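Local structure of PLP-Dependent L-Arginine Hydroxylase MppP (Streptomyces wadayamensis, 6C9B) at residues V155-P158 with R164-A167; S190-D195 with D201-L206; Y16-L19 with I25-G28; E321-L326 with H330-P335; L101-D106 with G240-K245. The protein is a pyridoxal 5'-phosphate-dependent oxidase that converts L-arginine to 4-hydroxy-2-ketoarginine and 2-ketoarginine. All blocks are in the same frame, centred on the assembly; numbering follows the deposited sequence. Where two conformers were deposited one is given.

Contact 1 of 5, residues V155-P158 with R164-A167; sequences VTTP and RVLA
Leu166 N donates to Thr157 OG1 over 2.9 Å, and its N-H...O angle of 170° makes this direct bond almost straight. The threonine presents its hydroxyl to residues 164-167 because OG1 stands anti to the backbone N (chi1 178°). A water 2.7 Å from Thr157 OG1 donates in turn to Leu166 O. Both backbone polar groups of Leu166 are thus tied to one hydroxyl, the N-H directly and the carbonyl through solvent; Tyr200 OH is a further partner of that carbonyl. A second water donates to Thr156 O at 2.7 Å and to Arg164 O at 2.8 Å, joining two carbonyls that cannot bond to each other. Arg164 O also receives a CA-H...O contact from Pro158 CA at 3.4 Å.

The apolar contacts flank this polar centre. Pro158 CG meets Val165 CG2 at 3.9 Å, the two side chains lying alongside and pointing the same way, whereas Val155 and Leu166 cross at about a right angle, CG1 to CD2 4.1 Å. The peptide before Pro158 is cis, just ahead of the Asn-Pro-Thr-Gly sequence familiar from class I aminotransferases, whose Asn160 lines the ligand pocket. Val155 belongs to strand 152-156, bonded through its backbone to strand 184-188, and packs on Leu174 of helix 168-181 and Leu137 of helix 134-139; Leu166 covers Leu171, and Arg164 reaches back to a salt bridge with Asp135.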
# COMPACT_ATOMS: atom_id res chain seq x y z
N VAL B 155 11.37 18.17 2.86
CA VAL B 155 12.16 18.04 4.09
C VAL B 155 11.58 16.92 4.94
O VAL B 155 10.39 16.91 5.26
CB VAL B 155 12.19 19.34 4.90
CG1 VAL B 155 13.02 19.15 6.20
CG2 VAL B 155 12.78 20.48 4.09
N THR B 156 12.44 15.98 5.31
CA THR B 156 12.12 14.95 6.28
C THR B 156 12.50 15.48 7.66
O THR B 156 13.66 15.86 7.87
CB THR B 156 12.90 13.69 5.94
OG1 THR B 156 12.68 13.34 4.56
CG2 THR B 156 12.50 12.51 6.84
N THR B 157 11.53 15.55 8.58
CA THR B 157 11.82 16.10 9.91
C THR B 157 10.94 15.45 10.96
O THR B 157 9.71 15.43 10.82
CB THR B 157 11.67 17.62 9.95
OG1 THR B 157 11.92 18.05 11.30
CG2 THR B 157 10.26 18.08 9.51
N PRO B 158 11.53 14.86 12.01
CA PRO B 158 12.96 14.62 12.22
C PRO B 158 13.53 13.80 11.10
O PRO B 158 12.85 12.92 10.53
CB PRO B 158 13.01 13.87 13.55
CG PRO B 158 11.72 14.23 14.23
CD PRO B 158 10.73 14.33 13.11
N ARG B 164 17.81 14.96 12.86
CA ARG B 164 17.84 16.41 12.95
C ARG B 164 16.44 16.96 12.76
O ARG B 164 15.73 16.56 11.83
CB ARG B 164 18.79 16.96 11.88
CG ARG B 164 19.32 18.35 12.16
CD ARG B 164 20.83 18.40 11.93
NE ARG B 164 21.30 19.77 11.76
CZ ARG B 164 22.36 20.13 11.04
NH1 ARG B 164 23.10 19.23 10.40
NH2 ARG B 164 22.66 21.42 10.94
N VAL B 165 16.06 17.91 13.61
CA VAL B 165 14.70 18.44 13.62
C VAL B 165 14.72 19.85 13.03
O VAL B 165 15.48 20.71 13.49
CB VAL B 165 14.14 18.48 15.05
CG1 VAL B 165 12.79 19.16 15.08
CG2 VAL B 165 14.03 17.08 15.61
N LEU B 166 13.82 20.10 12.09
CA LEU B 166 13.67 21.44 11.55
C LEU B 166 12.95 22.29 12.59
O LEU B 166 11.79 22.04 12.91
CB LEU B 166 12.89 21.38 10.24
CG LEU B 166 12.85 22.64 9.40
CD1 LEU B 166 14.21 22.90 8.78
CD2 LEU B 166 11.77 22.48 8.33
N ALA B 167 13.66 23.27 13.15
CA ALA B 167 13.13 24.12 14.20
C ALA B 167 12.05 25.05 13.64
O ALA B 167 12.01 25.36 12.45
CB ALA B 167 14.24 24.93 14.83
O HOH W 1 15.10 17.67 9.30
O HOH W 2 10.19 19.56 12.68

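Contact 2 of 5, residues S190-D195 with D201-L206; sequences SFRGFD and DHYAVL
Arg192 sets NH2 over the centre of the His202 ring, 3.1 Å above its plane. Guanidinium and imidazole planes are 87° apart, so the arginine meets the ring face edge-on; NH2 lies 3.2 Å from His202 CE1. The chain gets there nearly extended through chi1 and chi2 and then bends at chi3 (-68°). Beside this close meeting, Arg192 NH1 comes no nearer to Tyr203 than 4.3 Å, at CE2.

Around this one arginine the contact is loose. Even the nearest CA atoms, those of Arg192 and His202, are 10.6 Å apart, and helix 202-209 turns Ala204 to solvent. At that outer side Asp201, the N-cap residue, accepts from Ala204 N at OD1 (3.1 Å), the donor standing well above the carboxylate plane, while OD2 is bonded to Gly76 N. The two segments are the ends of the excursion from strand 184-188 to helix 202-209 in the large domain, and the arginine side chain bridges their separation.

Arg192 NH1 forms a salt bridge with Glu217 OE1, which Tyr203 OH also hydrogen-bonds, while NH2 is bonded to Ala198 O. His202 ND1 is bonded to Tyr200 O. The buried positive charge therefore has its counter-ion in Glu217, and the closeness of the guanidinium to the ring face would probably disfavour a second proton on the imidazole.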
# COMPACT_ATOMS: atom_id res chain seq x y z
N SER B 190 7.47 11.20 9.63
CA SER B 190 7.38 9.86 10.20
C SER B 190 7.93 9.78 11.62
O SER B 190 7.38 9.06 12.47
CB SER B 190 8.14 8.89 9.31
OG SER B 190 8.12 7.58 9.87
N PHE B 191 9.04 10.45 11.89
CA PHE B 191 9.71 10.34 13.18
C PHE B 191 9.19 11.37 14.19
O PHE B 191 9.76 11.49 15.27
CB PHE B 191 11.23 10.52 13.01
CG PHE B 191 11.98 9.29 12.53
CD1 PHE B 191 11.35 8.09 12.26
CD2 PHE B 191 13.37 9.35 12.39
CE1 PHE B 191 12.10 6.97 11.85
CE2 PHE B 191 14.10 8.26 11.98
CZ PHE B 191 13.46 7.06 11.72
N ARG B 192 8.12 12.09 13.86
CA ARG B 192 7.62 13.16 14.72
C ARG B 192 7.48 12.71 16.16
O ARG B 192 7.89 13.41 17.09
CB ARG B 192 6.28 13.68 14.20
CG ARG B 192 5.78 14.89 14.99
CD ARG B 192 4.33 15.22 14.68
NE ARG B 192 4.08 15.71 13.33
CZ ARG B 192 4.38 16.93 12.89
NH1 ARG B 192 4.01 17.28 11.67
NH2 ARG B 192 5.06 17.80 13.64
N GLY B 193 6.86 11.55 16.39
CA GLY B 193 6.53 11.16 17.75
C GLY B 193 7.72 10.94 18.66
O GLY B 193 7.57 11.00 19.89
N PHE B 194 8.91 10.72 18.10
CA PHE B 194 10.08 10.45 18.93
C PHE B 194 10.70 11.69 19.58
O PHE B 194 11.39 11.54 20.60
CB PHE B 194 11.16 9.74 18.12
CG PHE B 194 10.79 8.36 17.75
CD1 PHE B 194 10.68 7.36 18.72
CD2 PHE B 194 10.51 8.05 16.45
CE1 PHE B 194 10.31 6.09 18.35
CE2 PHE B 194 10.14 6.76 16.09
CZ PHE B 194 10.04 5.81 17.03
N ASP B 195 10.50 12.89 19.04
CA ASP B 195 11.26 14.05 19.49
C ASP B 195 10.31 15.21 19.76
O ASP B 195 9.68 15.73 18.83
CB ASP B 195 12.31 14.43 18.44
CG ASP B 195 13.36 15.37 18.98
OD1 ASP B 195 13.04 16.16 19.90
OD2 ASP B 195 14.51 15.29 18.50
N ASP B 201 3.35 23.16 16.67
CA ASP B 201 2.27 22.97 15.69
C ASP B 201 2.77 23.37 14.30
O ASP B 201 2.91 24.56 13.99
CB ASP B 201 1.06 23.80 16.10
CG ASP B 201 -0.17 23.48 15.27
OD1 ASP B 201 -0.02 22.97 14.14
OD2 ASP B 201 -1.29 23.72 15.78
N HIS B 202 3.06 22.38 13.45
CA HIS B 202 3.57 22.64 12.10
C HIS B 202 2.50 23.21 11.19
O HIS B 202 2.79 24.01 10.29
CB HIS B 202 4.11 21.35 11.47
CG HIS B 202 5.40 20.87 12.06
ND1 HIS B 202 5.66 20.89 13.41
CD2 HIS B 202 6.49 20.30 11.48
CE1 HIS B 202 6.87 20.41 13.63
NE2 HIS B 202 7.40 20.05 12.47
N TYR B 203 1.26 22.78 11.39
CA TYR B 203 0.18 23.25 10.53
C TYR B 203 -0.10 24.72 10.76
O TYR B 203 -0.41 25.46 9.81
CB TYR B 203 -1.05 22.37 10.75
CG TYR B 203 -0.74 20.95 10.33
CD1 TYR B 203 -0.86 20.58 9.00
CD2 TYR B 203 -0.29 20.00 11.25
CE1 TYR B 203 -0.55 19.29 8.58
CE2 TYR B 203 0.02 18.70 10.83
CZ TYR B 203 -0.12 18.37 9.48
OH TYR B 203 0.18 17.12 9.02
N ALA B 204 0.03 25.18 12.01
CA ALA B 204 -0.12 26.61 12.29
C ALA B 204 0.92 27.42 11.54
O ALA B 204 0.60 28.45 10.93
CB ALA B 204 -0.03 26.84 13.79
N VAL B 205 2.17 26.94 11.54
CA VAL B 205 3.23 27.62 10.81
C VAL B 205 2.92 27.64 9.32
O VAL B 205 2.98 28.69 8.66
CB VAL B 205 4.59 26.95 11.08
CG1 VAL B 205 5.69 27.61 10.25
CG2 VAL B 205 4.93 27.02 12.58
N LEU B 206 2.57 26.49 8.76
CA LEU B 206 2.33 26.41 7.32
C LEU B 206 1.16 27.27 6.89
O LEU B 206 1.23 27.97 5.87
CB LEU B 206 2.07 24.95 6.92
CG LEU B 206 3.29 24.05 7.07
CD1 LEU B 206 2.86 22.61 6.96
CD2 LEU B 206 4.39 24.39 6.07

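Contact 3 of 5, residues Y16-L19 with I25-G28; sequences YLAL and IADG. With EGV ((4S)-5-carbamimidamido-4-hydroxy-2-oxopentanoic acid), chain F.
Asp27 and Leu19 cross at about a right angle, one carboxylate oxygen lying against a methyl group. Asp27 CB points toward residues 16-19 and stays 4.2 Å from EGV O12 of the bound hydroxy-keto acid. CG takes the place between the backbone N and the carbonyl carbon (chi1 66°), which turns the carboxylate back over its own chain. At the tip OD2 touches Leu19 CD2 at 3.6 Å and is hydrogen-bonded to Asn24 ND2; OD1 makes a salt bridge with Arg31 NE and accepts from His29 N. Several bonds thus fix the rotation of the carboxylate while the leucine covers part of it.

These residues belong to the N-terminal arm that folds over the active site, as in other class I aminotransferases. Between the two segments runs short strand 23-24, which adds parallel to strand 331-335 at the edge of the small domain's sheet. Ala18 CB and Ala26 CB meet at 3.8 Å across the base of this excursion.

Beyond Asp27, Gly28 N donates to EGV O12 at 2.8 Å with an N-H...O angle of 140°, a distinctly bent bond to the product's carboxylate. EGV is also hydrogen-bonded to His29, Arg352 and Asn160. Leu252 of the second subunit packs on both Leu19 and Asp27.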
# COMPACT_ATOMS: atom_id res chain seq x y z
N TYR B 16 15.65 -6.54 3.65
CA TYR B 16 15.06 -7.86 3.43
C TYR B 16 15.91 -8.95 4.08
O TYR B 16 15.39 -9.96 4.56
CB TYR B 16 14.92 -8.17 1.93
CG TYR B 16 13.90 -7.32 1.21
CD1 TYR B 16 12.71 -6.97 1.83
CD2 TYR B 16 14.12 -6.87 -0.09
CE1 TYR B 16 11.76 -6.19 1.18
CE2 TYR B 16 13.18 -6.07 -0.75
CZ TYR B 16 12.00 -5.73 -0.10
OH TYR B 16 11.05 -4.94 -0.72
N LEU B 17 17.23 -8.76 4.05
CA LEU B 17 18.16 -9.79 4.50
C LEU B 17 18.03 -10.06 5.99
O LEU B 17 18.43 -11.13 6.47
CB LEU B 17 19.60 -9.37 4.18
CG LEU B 17 19.94 -9.12 2.71
CD1 LEU B 17 21.31 -8.47 2.61
CD2 LEU B 17 19.91 -10.41 1.91
N ALA B 18 17.47 -9.10 6.73
CA ALA B 18 17.39 -9.15 8.19
C ALA B 18 16.04 -9.61 8.71
O ALA B 18 15.95 -9.99 9.88
CB ALA B 18 17.70 -7.77 8.79
N LEU B 19 14.99 -9.59 7.88
CA LEU B 19 13.62 -9.67 8.38
C LEU B 19 13.35 -10.92 9.19
O LEU B 19 12.46 -10.92 10.05
CB LEU B 19 12.63 -9.63 7.22
CG LEU B 19 12.19 -8.27 6.69
CD1 LEU B 19 11.17 -8.51 5.59
CD2 LEU B 19 11.61 -7.42 7.80
N ILE B 25 18.85 -5.66 13.47
CA ILE B 25 18.92 -4.26 13.93
C ILE B 25 19.03 -3.36 12.71
O ILE B 25 19.69 -2.31 12.73
CB ILE B 25 20.08 -4.04 14.92
CG1 ILE B 25 21.40 -4.59 14.35
CG2 ILE B 25 19.74 -4.69 16.26
CD1 ILE B 25 22.64 -4.09 15.09
N ALA B 26 18.33 -3.74 11.65
CA ALA B 26 18.40 -3.07 10.37
C ALA B 26 17.20 -2.16 10.13
O ALA B 26 17.32 -0.93 10.21
CB ALA B 26 18.52 -4.07 9.21
N ASP B 27 16.04 -2.74 9.81
CA ASP B 27 14.93 -1.86 9.43
C ASP B 27 14.45 -1.08 10.65
O ASP B 27 14.62 -1.48 11.80
CB ASP B 27 13.77 -2.64 8.82
CG ASP B 27 13.13 -3.55 9.82
OD1 ASP B 27 12.49 -3.04 10.76
OD2 ASP B 27 13.27 -4.78 9.63
N GLY B 28 13.85 0.06 10.37
CA GLY B 28 13.52 0.96 11.45
C GLY B 28 12.19 0.73 12.11
O GLY B 28 11.86 1.45 13.05
C10 EGV F . 13.73 2.48 7.74
C02 EGV F . 10.62 0.25 4.45
C03 EGV F . 10.28 1.09 2.12
C06 EGV F . 10.84 1.45 5.35
C07 EGV F . 12.31 1.42 5.80
C09 EGV F . 12.74 2.67 6.60
N01 EGV F . 11.11 0.46 3.09
N04 EGV F . 10.75 1.29 0.80
N05 EGV F . 9.08 1.53 2.46
O08 EGV F . 10.02 1.36 6.44
O11 EGV F . 13.93 3.44 8.46
O12 EGV F . 14.31 1.39 7.93
O13 EGV F . 12.32 3.80 6.35

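Contact 4 of 5, residues E321-L326 with H330-P335; sequences EVWEEL and HVFALP
With chi1 at 180°, Trp323 extends its ring away from its own backbone N, and chi2 of 95° turns it to bring one side of the indole up to Phe332, Ala333 and Pro335. A Schellman motif ends helix 319-327 here: His330, with positive phi, is its C-prime residue, and the chain reverses into strand 331-335 of the small domain's sheet. The capping bond from Val331 N to Leu326 O measures 3.2 Å with an N-H...O angle of 160°, and its donor stands above the carbonyl plane.

The indole meets the strand along one side. Its edge faces Ala333 O, 3.1 Å from Trp323 NE1, in a geometry that keeps the carbonyl near the ring plane. Trp323 CD1 touches Pro335 CD at 3.7 Å, and at the benzo end CZ2 meets the edge of the Phe332 ring at CD1, 4.0 Å away. One helical turn on, Leu326 divides its methyl groups: CD1 rests on Ala333 CB at 3.9 Å and CD2 on Val331 CG1 at 4.0 Å. Trp14 of helix 11-16 packs edge-to-face with Trp323, and Val368 of helix 359-372 covers Leu326.

A water fills the angle between helix and strand. It donates to Trp323 O and to Val331 O (2.8 Å), accepts from Ala333 N (2.9 Å), and sits over one face of the indole, displaced toward the rim.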
# COMPACT_ATOMS: atom_id res chain seq x y z
N GLU B 321 31.84 -3.37 4.76
CA GLU B 321 32.70 -4.38 5.36
C GLU B 321 32.26 -4.71 6.78
O GLU B 321 32.23 -5.89 7.17
CB GLU B 321 34.15 -3.91 5.35
CG GLU B 321 34.74 -3.74 3.96
CD GLU B 321 36.02 -2.91 3.97
OE1 GLU B 321 36.63 -2.75 2.89
OE2 GLU B 321 36.41 -2.41 5.05
N VAL B 322 31.93 -3.69 7.58
CA VAL B 322 31.40 -3.94 8.92
C VAL B 322 30.14 -4.78 8.84
O VAL B 322 29.94 -5.73 9.61
CB VAL B 322 31.14 -2.61 9.65
CG1 VAL B 322 30.36 -2.85 10.93
CG2 VAL B 322 32.45 -1.90 9.94
N TRP B 323 29.25 -4.43 7.91
CA TRP B 323 28.01 -5.19 7.74
C TRP B 323 28.31 -6.66 7.50
O TRP B 323 27.64 -7.54 8.05
CB TRP B 323 27.20 -4.62 6.58
CG TRP B 323 25.91 -5.36 6.35
CD1 TRP B 323 24.67 -5.03 6.84
CD2 TRP B 323 25.72 -6.56 5.58
NE1 TRP B 323 23.74 -5.95 6.43
CE2 TRP B 323 24.35 -6.90 5.66
CE3 TRP B 323 26.58 -7.38 4.84
CZ2 TRP B 323 23.82 -8.02 5.02
CZ3 TRP B 323 26.05 -8.50 4.21
CH2 TRP B 323 24.69 -8.81 4.30
N GLU B 324 29.30 -6.95 6.65
CA GLU B 324 29.56 -8.34 6.27
C GLU B 324 30.14 -9.12 7.44
O GLU B 324 29.81 -10.29 7.64
CB GLU B 324 30.51 -8.39 5.07
CG GLU B 324 29.92 -7.80 3.80
CD GLU B 324 30.96 -7.62 2.70
OE1 GLU B 324 32.17 -7.80 2.98
OE2 GLU B 324 30.57 -7.29 1.56
N GLU B 325 31.00 -8.50 8.24
CA GLU B 325 31.52 -9.22 9.39
C GLU B 325 30.43 -9.41 10.44
O GLU B 325 30.39 -10.45 11.12
CB GLU B 325 32.73 -8.51 9.96
CG GLU B 325 34.05 -9.07 9.44
CD GLU B 325 35.23 -8.17 9.74
OE1 GLU B 325 35.66 -8.11 10.91
OE2 GLU B 325 35.72 -7.51 8.80
N LEU B 326 29.53 -8.44 10.57
CA LEU B 326 28.39 -8.60 11.46
C LEU B 326 27.53 -9.77 11.04
O LEU B 326 27.11 -10.58 11.87
CB LEU B 326 27.56 -7.32 11.49
CG LEU B 326 27.93 -6.25 12.50
CD1 LEU B 326 26.86 -5.19 12.42
CD2 LEU B 326 28.03 -6.80 13.91
N HIS B 330 25.40 -13.45 12.30
CA HIS B 330 23.94 -13.42 12.24
C HIS B 330 23.35 -12.16 12.87
O HIS B 330 22.22 -12.17 13.35
CB HIS B 330 23.34 -14.67 12.89
CG HIS B 330 23.93 -15.95 12.37
ND1 HIS B 330 24.95 -16.61 13.01
CD2 HIS B 330 23.64 -16.66 11.26
CE1 HIS B 330 25.26 -17.70 12.32
NE2 HIS B 330 24.48 -17.75 11.26
N VAL B 331 24.11 -11.06 12.86
CA VAL B 331 23.62 -9.73 13.23
C VAL B 331 23.47 -8.93 11.95
O VAL B 331 24.39 -8.90 11.13
CB VAL B 331 24.57 -9.02 14.20
CG1 VAL B 331 24.18 -7.57 14.40
CG2 VAL B 331 24.59 -9.77 15.54
N PHE B 332 22.32 -8.27 11.79
CA PHE B 332 22.02 -7.52 10.57
C PHE B 332 21.77 -6.05 10.87
O PHE B 332 20.72 -5.68 11.40
CB PHE B 332 20.82 -8.13 9.84
CG PHE B 332 21.10 -9.48 9.29
CD1 PHE B 332 21.63 -9.62 8.02
CD2 PHE B 332 20.86 -10.63 10.04
CE1 PHE B 332 21.90 -10.88 7.50
CE2 PHE B 332 21.13 -11.87 9.53
CZ PHE B 332 21.65 -12.00 8.26
N ALA B 333 22.72 -5.20 10.45
CA ALA B 333 22.57 -3.76 10.52
C ALA B 333 22.37 -3.22 9.10
O ALA B 333 22.03 -3.98 8.18
CB ALA B 333 23.78 -3.15 11.23
N LEU B 334 22.53 -1.91 8.93
CA LEU B 334 22.29 -1.29 7.63
C LEU B 334 23.47 -0.40 7.25
O LEU B 334 23.79 0.55 7.99
CB LEU B 334 20.99 -0.49 7.71
CG LEU B 334 20.25 -0.12 6.45
CD1 LEU B 334 19.89 -1.36 5.71
CD2 LEU B 334 19.01 0.69 6.86
N PRO B 335 24.14 -0.65 6.12
CA PRO B 335 25.15 0.32 5.67
C PRO B 335 24.51 1.64 5.30
O PRO B 335 23.38 1.69 4.80
CB PRO B 335 25.78 -0.34 4.44
CG PRO B 335 25.31 -1.79 4.47
CD PRO B 335 24.00 -1.78 5.19
O HOH W 3 24.96 -6.76 9.42

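Contact 5 of 5, residues L101-D106 with G240-K245; sequences LSASVD and GLPVEK
Leu241 splits its two methyl groups between Leu101 and Ser104. CD1 meets Leu101 CD2 at 3.7 Å, while CD2 lies 3.5 Å from Ser104 OG. Ser104 presents that oxygen because chi1 is 58°, between the backbone N and the carbonyl carbon. Farther toward solvent, Ala103 CB reaches Pro242 CD at 4.2 Å, and a water bridges the segments at this open side: it is 2.9 Å from Ser104 OG and donates to Gly240 O.

The contact brings together two connections of the large domain of this fold type I enzyme: the turn from helix 90-101 to strand 107-112, and the link from strand 231-235 to helix 243-250. In the first, Leu101 O takes two backbone donors, Ser104 N at 3.0 Å and Val105 N at 2.8 Å, a double grip on the curled chain, whose Ala103 and Ser104 direct their CB atoms at the other segment. In the second, Gly240 adopts positive phi and Pro242, the N-cap residue, is the centre of an inverse gamma turn, closed by a weak bond from Val243 N to Leu241 O.

Next outward, Ser100 underlies Leu241, Pro242 and Val243, and Leu127 packs against Leu101 and Val105. On the helix Lys245 NZ forms a salt bridge with Asp249 OD1.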
# COMPACT_ATOMS: atom_id res chain seq x y z
N LEU B 101 3.23 15.44 -8.22
CA LEU B 101 4.20 16.48 -8.55
C LEU B 101 4.60 16.44 -10.01
O LEU B 101 4.80 17.49 -10.63
CB LEU B 101 5.45 16.32 -7.67
CG LEU B 101 5.32 16.81 -6.24
CD1 LEU B 101 6.48 16.27 -5.41
CD2 LEU B 101 5.32 18.34 -6.20
N SER B 102 4.76 15.24 -10.57
CA SER B 102 5.27 15.10 -11.93
C SER B 102 4.34 15.73 -12.95
O SER B 102 4.78 16.00 -14.08
CB SER B 102 5.52 13.61 -12.26
OG SER B 102 4.31 12.94 -12.60
N ALA B 103 3.09 16.01 -12.57
CA ALA B 103 2.16 16.67 -13.48
C ALA B 103 2.57 18.10 -13.80
O ALA B 103 2.24 18.60 -14.88
CB ALA B 103 0.75 16.68 -12.88
N SER B 104 3.25 18.80 -12.88
CA SER B 104 3.52 20.22 -13.07
C SER B 104 4.89 20.66 -12.60
O SER B 104 5.21 21.85 -12.73
CB SER B 104 2.46 21.04 -12.34
OG SER B 104 2.45 20.72 -10.96
N VAL B 105 5.70 19.77 -12.03
CA VAL B 105 7.00 20.11 -11.48
C VAL B 105 8.06 19.28 -12.20
O VAL B 105 7.85 18.08 -12.44
CB VAL B 105 7.02 19.83 -9.97
CG1 VAL B 105 8.40 20.00 -9.38
CG2 VAL B 105 6.00 20.73 -9.30
N ASP B 106 9.20 19.89 -12.49
CA ASP B 106 10.33 19.21 -13.10
C ASP B 106 11.42 18.83 -12.08
O ASP B 106 12.06 17.79 -12.24
CB ASP B 106 10.96 20.10 -14.19
CG ASP B 106 10.08 20.22 -15.42
OD1 ASP B 106 9.44 19.22 -15.77
OD2 ASP B 106 10.05 21.31 -16.02
N GLY B 240 -2.82 22.53 -5.57
CA GLY B 240 -2.70 22.61 -7.01
C GLY B 240 -1.98 21.45 -7.66
O GLY B 240 -1.40 21.60 -8.74
N LEU B 241 -1.99 20.30 -7.02
CA LEU B 241 -1.50 19.04 -7.52
C LEU B 241 -2.64 18.03 -7.46
O LEU B 241 -3.46 18.11 -6.55
CB LEU B 241 -0.35 18.49 -6.68
CG LEU B 241 0.83 19.41 -6.42
CD1 LEU B 241 1.72 18.79 -5.35
CD2 LEU B 241 1.62 19.67 -7.68
N PRO B 242 -2.65 17.03 -8.33
CA PRO B 242 -3.78 16.09 -8.35
C PRO B 242 -3.70 14.96 -7.34
O PRO B 242 -3.98 13.80 -7.67
CB PRO B 242 -3.73 15.54 -9.79
CG PRO B 242 -2.28 15.59 -10.13
CD PRO B 242 -1.77 16.84 -9.50
N VAL B 243 -3.36 15.29 -6.09
CA VAL B 243 -3.18 14.24 -5.08
C VAL B 243 -4.50 13.53 -4.79
O VAL B 243 -4.51 12.33 -4.52
CB VAL B 243 -2.56 14.82 -3.78
CG1 VAL B 243 -1.09 15.22 -4.03
CG2 VAL B 243 -3.39 15.99 -3.22
N GLU B 244 -5.62 14.25 -4.79
CA GLU B 244 -6.88 13.59 -4.48
C GLU B 244 -7.28 12.58 -5.57
O GLU B 244 -7.78 11.49 -5.26
CB GLU B 244 -7.98 14.63 -4.30
CG GLU B 244 -7.83 15.41 -3.01
CD GLU B 244 -8.67 16.66 -3.01
OE1 GLU B 244 -8.29 17.64 -3.70
OE2 GLU B 244 -9.71 16.65 -2.35
N LYS B 245 -7.09 12.95 -6.83
CA LYS B 245 -7.43 12.06 -7.94
C LYS B 245 -6.53 10.84 -7.96
O LYS B 245 -7.01 9.71 -8.08
CB LYS B 245 -7.35 12.82 -9.27
CG LYS B 245 -7.40 11.96 -10.54
CD LYS B 245 -8.61 11.04 -10.64
CE LYS B 245 -8.78 10.52 -12.07
NZ LYS B 245 -9.16 9.08 -12.17
O HOH W 4 -0.35 19.96 -10.83

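Overall arrangement
Contacts 1 to 4 are mainly buried, whereas contact 5 is only partly buried and pairs segments far apart in sequence. Contacts 1, 2 and 5 belong to the large domain; contacts 1 and 2 leave adjacent strands and touch, Pro158 CD lying 3.5 Å from Arg192 N. Contacts 3 and 4 join in the small domain, where Ile25 N probably bonds Phe332 O at 2.8 Å. The centres of contacts 4 and 5, in different domains, lie about 40 Å apart. Chemistry follows place: a hydroxyl and waters close contact 1, a buried charge dominates contact 2, aromatic and aliphatic packing fills contact 4, and contact 3 alone bonds the product.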